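Local coordinates for protein thiosulfate sulfurtransferase (Pseudomonas aeruginosa, PDB 1YT8) that probably transfers sulfane sulfur from thiosulfate to cyanide, as rhodaneses do, and is built from repeated rhodanese-like domains, at residues 29-34 with 416-421; 33-38 with 43-48; 68-71 with 75-78; 80-85 with 447-452; 487-490 with 494-497. One frame throughout, in Å; residues are numbered along the deposited sequence.

How the interactions relate
Interaction 1 touches each of the other four and joins the first and last rhodanese-like domains, its segments lying almost four hundred residues apart. Interaction 2 uses the same short helix 32-35, with centres about 10 Å apart. Interactions 2 and 3 reach the same first-domain sheet; interaction 3, about 11 Å from interaction 1 between centres, shares helix 75-85 with interaction 4. Interactions 1 and 4 both join the first and fourth domains, their centres about 14 Å apart. Interaction 5 belongs to the C-terminal loop: Tyr-490 N bonds to Glu-32 of interaction 1, while Tyr-494 touches Ala-194 of the sulfite pocket. It is remote from interaction 4, with centres about 29 Å apart.

Interaction 1. Residues 29-34 with 416-421; sequences VREEDP and LRSQLK
Glu-31 and Ser-418 mark the closest approach of the two backbones, yet their CA atoms remain 8.1 Å apart, leaving side chains to bridge the distance. Both segments are loops running into helices: Glu-31 occupies the N-cap position of helix 32-35, and Gln-419 that of helix 420-427. The Glu-31 side chain starts beside its own backbone N (chi1 -64°) and bends again at chi2, which brings the carboxylate across to the second loop. There OE2 accepts a hydrogen bond from Ser-418 OG at 2.7 Å. The hydroxyl comes to the anti side of the carboxylate, 20° out of its plane, and the Ser-418 CB follows at 3.4 Å from OE2. Leu-416 supplies the apolar half of the contact. It slides past Glu-31 in the opposite direction, its CD2 methyl lying 3.8 Å from Glu-31 CD and the other methyl, CD1, 4.2 Å from Glu-31 CG. A buried carboxylate oxygen is thereby satisfied more than once, since OE2 also bonds to Ser-49 OG. Beyond this pair, Ser-418 and Val-29 both touch Leu-75 of helix 75-85, Leu-420 packs on helix 441-454, and the backbone of Val-29 bonds to Tyr-69 at the end of the neighbouring strand 66-69, so the contact lies at a seam between two rhodanese-like domains.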
# COMPACT_ATOMS: atom_id res chain seq x y z
N VAL A 29 -4.23 9.57 -11.63
CA VAL A 29 -5.02 8.49 -12.21
C VAL A 29 -4.33 7.65 -13.28
O VAL A 29 -4.96 6.79 -13.90
CB VAL A 29 -6.36 9.02 -12.76
CG1 VAL A 29 -7.20 9.57 -11.62
CG2 VAL A 29 -6.12 10.10 -13.82
N ARG A 30 -3.04 7.89 -13.52
CA ARG A 30 -2.29 7.10 -14.49
C ARG A 30 -2.02 5.74 -13.86
O ARG A 30 -2.30 5.53 -12.68
CB ARG A 30 -0.96 7.78 -14.81
CG ARG A 30 -1.06 9.13 -15.50
CD ARG A 30 0.33 9.75 -15.65
NE ARG A 30 0.89 10.16 -14.36
CZ ARG A 30 2.16 10.51 -14.18
NH1 ARG A 30 3.01 10.49 -15.20
NH2 ARG A 30 2.58 10.88 -12.98
N GLU A 31 -1.47 4.81 -14.64
CA GLU A 31 -1.13 3.50 -14.12
C GLU A 31 0.05 3.68 -13.16
O GLU A 31 0.71 4.73 -13.17
CB GLU A 31 -0.73 2.55 -15.25
CG GLU A 31 -1.84 2.24 -16.25
CD GLU A 31 -3.05 1.58 -15.60
OE1 GLU A 31 -2.85 0.74 -14.70
OE2 GLU A 31 -4.19 1.87 -16.01
N GLU A 32 0.34 2.66 -12.36
CA GLU A 32 1.41 2.76 -11.37
C GLU A 32 2.82 3.02 -11.91
O GLU A 32 3.55 3.82 -11.33
CB GLU A 32 1.44 1.52 -10.47
CG GLU A 32 2.33 1.70 -9.24
CD GLU A 32 2.38 0.49 -8.33
OE1 GLU A 32 2.86 -0.58 -8.78
OE2 GLU A 32 1.95 0.60 -7.16
N ASP A 33 3.21 2.38 -13.01
CA ASP A 33 4.57 2.62 -13.50
C ASP A 33 4.81 4.08 -13.88
O ASP A 33 5.83 4.65 -13.50
CB ASP A 33 4.91 1.69 -14.67
CG ASP A 33 6.41 1.63 -14.92
OD1 ASP A 33 7.16 1.40 -13.95
OD2 ASP A 33 6.84 1.81 -16.07
N PRO A 34 3.89 4.71 -14.64
CA PRO A 34 4.18 6.11 -14.95
C PRO A 34 4.12 7.00 -13.69
O PRO A 34 4.87 7.96 -13.57
CB PRO A 34 3.12 6.46 -16.00
CG PRO A 34 2.06 5.40 -15.85
CD PRO A 34 2.84 4.17 -15.51
N LEU A 416 -5.54 -3.04 -20.51
CA LEU A 416 -5.57 -2.02 -19.47
C LEU A 416 -6.93 -1.36 -19.67
O LEU A 416 -7.25 -0.93 -20.78
CB LEU A 416 -4.48 -0.97 -19.70
CG LEU A 416 -3.05 -1.27 -19.28
CD1 LEU A 416 -2.15 -0.11 -19.71
CD2 LEU A 416 -2.98 -1.48 -17.77
N ARG A 417 -7.72 -1.27 -18.62
CA ARG A 417 -9.03 -0.65 -18.75
C ARG A 417 -8.89 0.81 -19.18
O ARG A 417 -9.75 1.35 -19.87
CB ARG A 417 -9.79 -0.73 -17.43
CG ARG A 417 -11.18 -0.12 -17.52
CD ARG A 417 -11.90 -0.18 -16.19
NE ARG A 417 -13.13 0.59 -16.21
CZ ARG A 417 -13.69 1.12 -15.13
NH1 ARG A 417 -13.12 0.95 -13.94
NH2 ARG A 417 -14.81 1.82 -15.23
N SER A 418 -7.78 1.43 -18.78
CA SER A 418 -7.51 2.84 -19.09
C SER A 418 -7.10 3.09 -20.54
O SER A 418 -7.02 4.24 -20.97
CB SER A 418 -6.42 3.38 -18.16
OG SER A 418 -5.18 2.73 -18.38
N GLN A 419 -6.83 2.02 -21.29
CA GLN A 419 -6.42 2.15 -22.68
C GLN A 419 -7.21 1.20 -23.58
O GLN A 419 -6.65 0.59 -24.50
CB GLN A 419 -4.92 1.86 -22.81
CG GLN A 419 -4.04 2.86 -22.05
CD GLN A 419 -2.56 2.63 -22.27
OE1 GLN A 419 -2.14 2.06 -23.28
NE2 GLN A 419 -1.74 3.11 -21.34
N LEU A 420 -8.51 1.09 -23.33
CA LEU A 420 -9.36 0.20 -24.10
C LEU A 420 -9.50 0.57 -25.58
O LEU A 420 -9.57 -0.32 -26.43
CB LEU A 420 -10.75 0.11 -23.46
CG LEU A 420 -10.87 -0.81 -22.24
CD1 LEU A 420 -12.25 -0.65 -21.62
CD2 LEU A 420 -10.63 -2.26 -22.66
N LYS A 421 -9.56 1.86 -25.89
CA LYS A 421 -9.70 2.27 -27.28
C LYS A 421 -8.57 1.67 -28.11
O LYS A 421 -8.81 1.02 -29.14
CB LYS A 421 -9.69 3.79 -27.41
CG LYS A 421 -9.88 4.29 -28.83
CD LYS A 421 -9.88 5.81 -28.89
CE LYS A 421 -10.17 6.32 -30.30
NZ LYS A 421 -9.12 5.91 -31.27

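Interaction 2. Residues 33-38 with 43-48; sequences DPFAQA and AANLPL
Phe-35 presents one ring face to Asn-45, and the fit is well centred: Asn-45 CB stands 3.4 Å from the ring centroid and only 3° off the ring normal, a CH-pi contact over the middle of the face. The amide beyond it continues the stack, lying 8° from parallel with the ring and displaced toward its root, where Asn-45 CG is 3.6 Å from Phe-35 CG. At the rim the neighbour is different. Ala-43 O sits near the ring plane, 3.8 Å from CE1, so the polarised ring hydrogens on that edge meet a carbonyl oxygen while the face meets a CH group. Phe-35 reaches this place with its ring turned away from its own backbone N (chi1 162°), and Asn-45 likewise carries CG anti to N, which lets the two side chains meet between helix and strand. Further out, the ring also stacks with His-39 and touches Asp-28. A type I turn runs from Phe-35 to Ala-38, while Ala-44 is held in place by backbone bonds to Leu-26 and Asp-28. This is the inside of a beta-alpha-beta unit, strand 25-28, helix 32-35 and strand 44-45, in which the short helix packs on the edge strand of the parallel rhodanese sheet.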
# COMPACT_ATOMS: atom_id res chain seq x y z
N ASP A 33 3.21 2.38 -13.01
CA ASP A 33 4.57 2.62 -13.50
C ASP A 33 4.81 4.08 -13.88
O ASP A 33 5.83 4.65 -13.50
CB ASP A 33 4.91 1.69 -14.67
CG ASP A 33 6.41 1.63 -14.92
OD1 ASP A 33 7.16 1.40 -13.95
OD2 ASP A 33 6.84 1.81 -16.07
N PRO A 34 3.89 4.71 -14.64
CA PRO A 34 4.18 6.11 -14.95
C PRO A 34 4.12 7.00 -13.69
O PRO A 34 4.87 7.96 -13.57
CB PRO A 34 3.12 6.46 -16.00
CG PRO A 34 2.06 5.40 -15.85
CD PRO A 34 2.84 4.17 -15.51
N PHE A 35 3.23 6.65 -12.76
CA PHE A 35 3.11 7.38 -11.50
C PHE A 35 4.46 7.33 -10.79
O PHE A 35 4.96 8.35 -10.31
CB PHE A 35 2.05 6.70 -10.61
CG PHE A 35 2.13 7.09 -9.15
CD1 PHE A 35 1.67 8.33 -8.71
CD2 PHE A 35 2.64 6.20 -8.20
CE1 PHE A 35 1.71 8.67 -7.35
CE2 PHE A 35 2.69 6.53 -6.85
CZ PHE A 35 2.22 7.77 -6.42
N ALA A 36 5.05 6.15 -10.75
CA ALA A 36 6.33 5.94 -10.09
C ALA A 36 7.51 6.70 -10.69
O ALA A 36 8.58 6.76 -10.08
CB ALA A 36 6.64 4.46 -10.03
N GLN A 37 7.34 7.28 -11.88
CA GLN A 37 8.44 8.02 -12.50
C GLN A 37 8.47 9.48 -12.04
O GLN A 37 9.54 10.10 -12.03
CB GLN A 37 8.33 7.97 -14.03
CG GLN A 37 8.21 6.55 -14.58
CD GLN A 37 9.22 5.59 -13.96
OE1 GLN A 37 8.88 4.47 -13.59
NE2 GLN A 37 10.47 6.03 -13.86
N ALA A 38 7.32 10.02 -11.66
CA ALA A 38 7.24 11.40 -11.20
C ALA A 38 5.85 11.77 -10.68
O ALA A 38 4.85 11.60 -11.37
CB ALA A 38 7.63 12.35 -12.33
N ALA A 43 0.68 13.08 -3.57
CA ALA A 43 -0.24 12.59 -4.58
C ALA A 43 -0.39 11.08 -4.34
O ALA A 43 0.60 10.36 -4.19
CB ALA A 43 0.31 12.84 -5.98
N ALA A 44 -1.64 10.63 -4.28
CA ALA A 44 -1.93 9.22 -4.08
C ALA A 44 -2.24 8.64 -5.45
O ALA A 44 -2.89 9.30 -6.26
CB ALA A 44 -3.13 9.05 -3.15
N ASN A 45 -1.78 7.43 -5.71
CA ASN A 45 -2.04 6.82 -7.01
C ASN A 45 -3.29 5.95 -6.99
O ASN A 45 -3.37 4.97 -6.27
CB ASN A 45 -0.83 5.98 -7.45
CG ASN A 45 -1.00 5.37 -8.83
OD1 ASN A 45 -1.52 6.01 -9.75
ND2 ASN A 45 -0.54 4.14 -8.99
N LEU A 46 -4.28 6.35 -7.78
CA LEU A 46 -5.51 5.58 -7.91
C LEU A 46 -5.81 5.53 -9.40
O LEU A 46 -6.55 6.37 -9.93
CB LEU A 46 -6.67 6.21 -7.13
CG LEU A 46 -8.01 5.46 -7.28
CD1 LEU A 46 -7.78 3.96 -7.14
CD2 LEU A 46 -9.01 5.96 -6.24
N PRO A 47 -5.21 4.57 -10.10
CA PRO A 47 -5.39 4.38 -11.54
C PRO A 47 -6.85 4.40 -11.97
O PRO A 47 -7.69 3.75 -11.35
CB PRO A 47 -4.73 3.03 -11.80
CG PRO A 47 -3.63 3.00 -10.76
CD PRO A 47 -4.35 3.50 -9.54
N LEU A 48 -7.14 5.15 -13.03
CA LEU A 48 -8.49 5.22 -13.55
C LEU A 48 -9.02 3.79 -13.70
O LEU A 48 -10.19 3.53 -13.46
CB LEU A 48 -8.49 5.91 -14.92
CG LEU A 48 -9.84 6.00 -15.65
CD1 LEU A 48 -10.76 6.98 -14.93
CD2 LEU A 48 -9.60 6.45 -17.08

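Interaction 3. Residues 68-71 with 75-78; sequences VYDD and LAPV
Leu-75 is the first residue of the second segment to meet Asp-70, whose carboxylate projects from just past the end of strand 66-69. With CG set between the backbone N and the carbonyl carbon (chi1 56°), Asp-70 directs that carboxylate at the helix amides. The amide N of Leu-75 lies 2.7 Å from Asp-70 OD2, but the angle at the hydrogen is only 128°, and the bond is weak. The next residue does better. Ala-76 N donates to the same oxygen at 2.8 Å with an angle of 164°, arriving from well above the carboxylate plane. One acceptor atom thus serves two successive backbone amides at the start of helix 75-85. Ala-76 also gathers the apolar contact: its CB methyl is 4.0 Å from Tyr-69 CA and 4.2 Å from Val-68 CG2. The helix backbone packs there too, Ala-76 O lying 3.7 Å from Val-68 CG2. The small side chain allows strand and helix backbones to come close, with the CA atoms of Tyr-69 and Ala-76 5.0 Å apart. Pro-77 turns its CB away and leaves only a distant brush with the carboxylate. The carboxylate's other oxygen, OD1, accepts from Gly-72 N, so Asp-70 ties the intervening loop to itself as well as to the helix. By topology, the equivalent place in the second rhodanese-like domain, directly after strand 188-192, appears to be that of Cys-193 of the sulfite pocket. Asp-70 there is consistent with a loop carrying no sulfur on a cysteine, and bonding to helix-start amides would probably favour its charged form.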
# COMPACT_ATOMS: atom_id res chain seq x y z
N VAL A 68 -7.77 15.56 -9.45
CA VAL A 68 -7.18 14.48 -10.23
C VAL A 68 -6.22 15.03 -11.29
O VAL A 68 -6.33 16.18 -11.71
CB VAL A 68 -8.26 13.63 -10.95
CG1 VAL A 68 -9.16 12.96 -9.92
CG2 VAL A 68 -9.09 14.50 -11.88
N TYR A 69 -5.27 14.20 -11.72
CA TYR A 69 -4.32 14.63 -12.74
C TYR A 69 -3.64 13.46 -13.43
O TYR A 69 -3.66 12.33 -12.94
CB TYR A 69 -3.25 15.54 -12.11
CG TYR A 69 -2.14 14.79 -11.37
CD1 TYR A 69 -0.99 14.36 -12.04
CD2 TYR A 69 -2.26 14.48 -10.02
CE1 TYR A 69 0.01 13.63 -11.38
CE2 TYR A 69 -1.27 13.74 -9.35
CZ TYR A 69 -0.14 13.32 -10.04
OH TYR A 69 0.82 12.58 -9.39
N ASP A 70 -3.05 13.76 -14.58
CA ASP A 70 -2.28 12.79 -15.36
C ASP A 70 -1.25 13.66 -16.07
O ASP A 70 -1.04 14.80 -15.68
CB ASP A 70 -3.14 12.01 -16.37
CG ASP A 70 -3.91 12.91 -17.33
OD1 ASP A 70 -3.52 14.08 -17.54
OD2 ASP A 70 -4.91 12.42 -17.89
N ASP A 71 -0.60 13.13 -17.10
CA ASP A 71 0.38 13.95 -17.80
C ASP A 71 -0.03 14.18 -19.25
O ASP A 71 0.80 14.12 -20.15
CB ASP A 71 1.77 13.31 -17.72
CG ASP A 71 2.87 14.27 -18.15
OD1 ASP A 71 2.75 15.48 -17.88
OD2 ASP A 71 3.87 13.80 -18.74
N LEU A 75 -6.78 10.98 -19.25
CA LEU A 75 -7.35 10.13 -18.22
C LEU A 75 -8.05 10.96 -17.14
O LEU A 75 -9.10 10.58 -16.64
CB LEU A 75 -6.26 9.28 -17.56
CG LEU A 75 -5.49 8.25 -18.40
CD1 LEU A 75 -4.41 7.60 -17.55
CD2 LEU A 75 -6.44 7.20 -18.93
N ALA A 76 -7.45 12.09 -16.79
CA ALA A 76 -8.00 12.96 -15.75
C ALA A 76 -9.45 13.39 -15.98
O ALA A 76 -10.29 13.24 -15.09
CB ALA A 76 -7.10 14.18 -15.57
N PRO A 77 -9.77 13.94 -17.16
CA PRO A 77 -11.15 14.35 -17.38
C PRO A 77 -12.17 13.22 -17.24
O PRO A 77 -13.28 13.44 -16.77
CB PRO A 77 -11.12 14.96 -18.79
CG PRO A 77 -9.93 14.30 -19.43
CD PRO A 77 -8.92 14.28 -18.32
N VAL A 78 -11.79 12.01 -17.65
CA VAL A 78 -12.67 10.85 -17.54
C VAL A 78 -12.85 10.50 -16.06
O VAL A 78 -13.96 10.22 -15.60
CB VAL A 78 -12.09 9.62 -18.29
CG1 VAL A 78 -12.97 8.39 -18.07
CG2 VAL A 78 -11.99 9.93 -19.77

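Interaction 4. Residues 80-85 with 447-452; sequences AQRLHD and VAEVQA. Unlike the reference sequence in segment 80-85: His-84 (reference Leu).
Arg-82 and Glu-449 reach out from separate helices to form a salt bridge, with NH2 donating to OE1 at 3.2 Å and an angle of 154° at the hydrogen. From the arginine's side the geometry is favourable, for the oxygen lies at the guanidinium edge, near its plane. From the acid's side it is less so: OE1 is met from above the carboxylate plane, and the two flat groups are turned 59° apart. Both chains are drawn out to cover the distance between helices whose nearest CA atoms, those of Arg-82 and Glu-449, are 12.1 Å apart; Arg-82 is extended from CG to NE, and Glu-449, with CG anti to the backbone N (chi1 -168°), carries its straight chain toward it, the two crossing at about a right angle. Water 1 accepts from Arg-82 NH1 at 2.9 Å and lies 2.6 Å from Glu-449 OE1, to which it can donate, though other acceptors compete for its protons. Topologically the two helices are counterparts. Helix 75-85 follows strand 66-69 and helix 441-454 follows strand 432-436, each the fourth strand in chain order and the middle one of its five-stranded parallel rhodanese sheet, so the bridge links equivalent places in the first and last of the four domains. Arg-82 touches Glu-52, which forms a salt bridge with Arg-417; Arg-82 NH1 lies close to Arg-417 NH2, with that acid alongside. Within helix 75-85 a separate pair is satisfied locally, Gln-81 NE2 donating to Asp-85 OD2 at 3.1 Å.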
# COMPACT_ATOMS: atom_id res chain seq x y z
N ALA A 80 -12.56 12.51 -13.51
CA ALA A 80 -13.36 13.57 -12.88
C ALA A 80 -14.85 13.34 -13.09
O ALA A 80 -15.65 13.51 -12.16
CB ALA A 80 -12.96 14.93 -13.44
N GLN A 81 -15.23 12.95 -14.31
CA GLN A 81 -16.63 12.71 -14.63
C GLN A 81 -17.19 11.51 -13.87
O GLN A 81 -18.30 11.56 -13.33
CB GLN A 81 -16.80 12.46 -16.13
CG GLN A 81 -18.24 12.26 -16.58
CD GLN A 81 -19.11 13.47 -16.29
OE1 GLN A 81 -18.78 14.59 -16.69
NE2 GLN A 81 -20.23 13.26 -15.61
N ARG A 82 -16.43 10.42 -13.83
CA ARG A 82 -16.89 9.23 -13.13
C ARG A 82 -17.05 9.52 -11.65
O ARG A 82 -17.96 9.01 -11.01
CB ARG A 82 -15.92 8.08 -13.37
CG ARG A 82 -16.04 7.55 -14.79
CD ARG A 82 -15.04 6.46 -15.11
NE ARG A 82 -15.21 6.01 -16.49
CZ ARG A 82 -14.39 5.18 -17.12
NH1 ARG A 82 -13.33 4.68 -16.48
NH2 ARG A 82 -14.63 4.84 -18.38
N LEU A 83 -16.17 10.36 -11.11
CA LEU A 83 -16.27 10.70 -9.69
C LEU A 83 -17.54 11.52 -9.47
O LEU A 83 -18.24 11.33 -8.48
CB LEU A 83 -15.05 11.49 -9.24
CG LEU A 83 -13.76 10.67 -9.12
CD1 LEU A 83 -12.54 11.60 -8.99
CD2 LEU A 83 -13.87 9.77 -7.90
N HIS A 84 -17.86 12.42 -10.38
CA HIS A 84 -19.07 13.20 -10.21
C HIS A 84 -20.29 12.29 -10.21
O HIS A 84 -21.18 12.41 -9.37
CB HIS A 84 -19.18 14.24 -11.33
CG HIS A 84 -20.48 15.00 -11.30
ND1 HIS A 84 -20.66 16.12 -10.52
CD2 HIS A 84 -21.69 14.73 -11.85
CE1 HIS A 84 -21.93 16.51 -10.58
NE2 HIS A 84 -22.58 15.68 -11.38
N ASP A 85 -20.31 11.36 -11.15
CA ASP A 85 -21.39 10.39 -11.26
C ASP A 85 -21.47 9.43 -10.06
O ASP A 85 -22.51 8.83 -9.80
CB ASP A 85 -21.27 9.63 -12.57
CG ASP A 85 -21.42 10.54 -13.78
OD1 ASP A 85 -22.28 11.44 -13.75
OD2 ASP A 85 -20.68 10.36 -14.77
N VAL A 447 -17.78 -3.15 -18.89
CA VAL A 447 -18.74 -3.54 -19.92
C VAL A 447 -19.27 -2.36 -20.74
O VAL A 447 -19.23 -2.40 -21.97
CB VAL A 447 -19.94 -4.30 -19.29
CG1 VAL A 447 -20.99 -4.59 -20.36
CG2 VAL A 447 -19.45 -5.60 -18.67
N ALA A 448 -19.76 -1.33 -20.07
CA ALA A 448 -20.31 -0.16 -20.76
C ALA A 448 -19.34 0.48 -21.74
O ALA A 448 -19.73 0.86 -22.85
CB ALA A 448 -20.79 0.87 -19.74
N GLU A 449 -18.07 0.61 -21.35
CA GLU A 449 -17.09 1.22 -22.24
C GLU A 449 -16.79 0.34 -23.45
O GLU A 449 -16.67 0.83 -24.57
CB GLU A 449 -15.78 1.50 -21.49
CG GLU A 449 -14.86 2.39 -22.32
CD GLU A 449 -13.57 2.77 -21.62
OE1 GLU A 449 -13.49 2.68 -20.38
OE2 GLU A 449 -12.63 3.18 -22.33
N VAL A 450 -16.67 -0.96 -23.23
CA VAL A 450 -16.39 -1.85 -24.35
C VAL A 450 -17.56 -1.80 -25.34
O VAL A 450 -17.36 -1.78 -26.56
CB VAL A 450 -16.16 -3.30 -23.88
CG1 VAL A 450 -15.94 -4.20 -25.09
CG2 VAL A 450 -14.93 -3.36 -22.96
N GLN A 451 -18.78 -1.76 -24.83
CA GLN A 451 -19.96 -1.69 -25.70
C GLN A 451 -19.93 -0.39 -26.50
O GLN A 451 -20.20 -0.39 -27.70
CB GLN A 451 -21.25 -1.73 -24.88
CG GLN A 451 -21.50 -3.02 -24.15
CD GLN A 451 -22.73 -2.94 -23.28
OE1 GLN A 451 -22.86 -2.03 -22.46
NE2 GLN A 451 -23.64 -3.89 -23.45
N ALA A 452 -19.60 0.71 -25.83
CA ALA A 452 -19.56 2.01 -26.49
C ALA A 452 -18.49 2.09 -27.58
O ALA A 452 -18.76 2.57 -28.69
CB ALA A 452 -19.33 3.11 -25.46
O HOH W 1 -11.75 3.63 -18.65

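Interaction 5. Residues 487-490 with 494-497; sequences IDRY and YEGT
Arg-489 and Glu-495 both sit in extended backbone conformation within one loop, and their CA atoms are 12.2 Å apart, a separation that only long side chains can close. Arg-489 does so by stretching out from CG to NE, its CG having left the backbone on the side opposite its N (chi1 172°). Glu-495, straight beyond CG, brings its carboxylate to meet it obliquely. NH2 of Arg-489 donates to Glu-495 OE1 at 3.1 Å as part of a salt bridge, with the oxygen practically in the guanidinium plane. The donor reaches OE1 on its anti side, 27° out of the carboxylate plane, and the two planar groups are 31° apart. Water 3 shares the NE/NH2 edge with OE1; water 2 lies in the plane off NH2, on the side of NH1. Water 3 accepts from Arg-489 NE at 2.7 Å and donates to Glu-495 OE1 at 3.0 Å, so this oxygen receives both a direct and a water-mediated link from the same arginine. Water 2 is 3.2 Å from Arg-489 NH2 and 3.2 Å from Glu-495 O, a carbonyl that also accepts from Asn-499 ND2; whether water 2 donates to that carbonyl is less certain. The neighbouring tyrosines have partners elsewhere: Tyr-490 N bonds to Glu-32, and Tyr-494 packs on Ala-194 of the sulfite pocket. Lying at the surface and bridged by water, the ion pair is probably softened by solvent screening, and it links the two parts of the loop by directional bonds, with little apolar burial.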
# COMPACT_ATOMS: atom_id res chain seq x y z
N ILE A 487 2.35 -1.65 -17.94
CA ILE A 487 2.77 -0.53 -17.10
C ILE A 487 1.90 -0.45 -15.84
O ILE A 487 1.95 0.55 -15.12
CB ILE A 487 2.65 0.80 -17.85
CG1 ILE A 487 1.21 1.00 -18.34
CG2 ILE A 487 3.64 0.83 -19.02
CD1 ILE A 487 0.94 2.36 -18.95
N ASP A 488 1.12 -1.49 -15.58
CA ASP A 488 0.23 -1.49 -14.44
C ASP A 488 0.92 -1.67 -13.09
O ASP A 488 0.31 -1.43 -12.05
CB ASP A 488 -0.90 -2.51 -14.62
CG ASP A 488 -0.41 -3.95 -14.78
OD1 ASP A 488 0.68 -4.17 -15.34
OD2 ASP A 488 -1.15 -4.87 -14.37
N ARG A 489 2.19 -2.07 -13.10
CA ARG A 489 2.94 -2.24 -11.86
C ARG A 489 4.37 -1.73 -11.92
O ARG A 489 5.11 -2.02 -12.86
CB ARG A 489 2.96 -3.72 -11.43
CG ARG A 489 3.90 -3.97 -10.25
CD ARG A 489 3.78 -5.36 -9.66
NE ARG A 489 4.73 -5.55 -8.57
CZ ARG A 489 6.04 -5.64 -8.72
NH1 ARG A 489 6.58 -5.58 -9.93
NH2 ARG A 489 6.83 -5.77 -7.66
N TYR A 490 4.75 -0.95 -10.92
CA TYR A 490 6.11 -0.42 -10.83
C TYR A 490 7.00 -1.53 -10.29
O TYR A 490 6.70 -2.14 -9.27
CB TYR A 490 6.15 0.78 -9.88
CG TYR A 490 7.55 1.19 -9.48
CD1 TYR A 490 8.52 1.50 -10.45
CD2 TYR A 490 7.91 1.29 -8.14
CE1 TYR A 490 9.81 1.90 -10.07
CE2 TYR A 490 9.20 1.68 -7.76
CZ TYR A 490 10.14 1.99 -8.73
OH TYR A 490 11.41 2.39 -8.35
N TYR A 494 13.19 -3.12 -4.38
CA TYR A 494 13.29 -3.73 -3.06
C TYR A 494 12.37 -4.93 -2.85
O TYR A 494 12.16 -5.37 -1.72
CB TYR A 494 13.05 -2.68 -1.98
CG TYR A 494 11.72 -1.98 -2.10
CD1 TYR A 494 10.61 -2.42 -1.39
CD2 TYR A 494 11.57 -0.87 -2.93
CE1 TYR A 494 9.38 -1.77 -1.48
CE2 TYR A 494 10.34 -0.21 -3.04
CZ TYR A 494 9.25 -0.67 -2.31
OH TYR A 494 8.05 -0.01 -2.39
N GLU A 495 11.82 -5.46 -3.94
CA GLU A 495 10.96 -6.64 -3.86
C GLU A 495 11.53 -7.67 -4.84
O GLU A 495 11.89 -7.33 -5.96
CB GLU A 495 9.51 -6.32 -4.25
CG GLU A 495 8.82 -5.30 -3.35
CD GLU A 495 7.31 -5.32 -3.50
OE1 GLU A 495 6.81 -5.80 -4.53
OE2 GLU A 495 6.62 -4.83 -2.58
N GLY A 496 11.63 -8.92 -4.40
CA GLY A 496 12.16 -9.96 -5.26
C GLY A 496 13.68 -9.97 -5.33
O GLY A 496 14.35 -9.08 -4.81
N THR A 497 14.22 -10.99 -5.99
CA THR A 497 15.67 -11.13 -6.11
C THR A 497 16.17 -11.08 -7.56
O THR A 497 17.32 -11.42 -7.83
CB THR A 497 16.12 -12.47 -5.49
OG1 THR A 497 17.53 -12.63 -5.67
CG2 THR A 497 15.38 -13.63 -6.14
O HOH W 2 10.02 -5.91 -8.14
O HOH W 3 4.23 -5.23 -5.98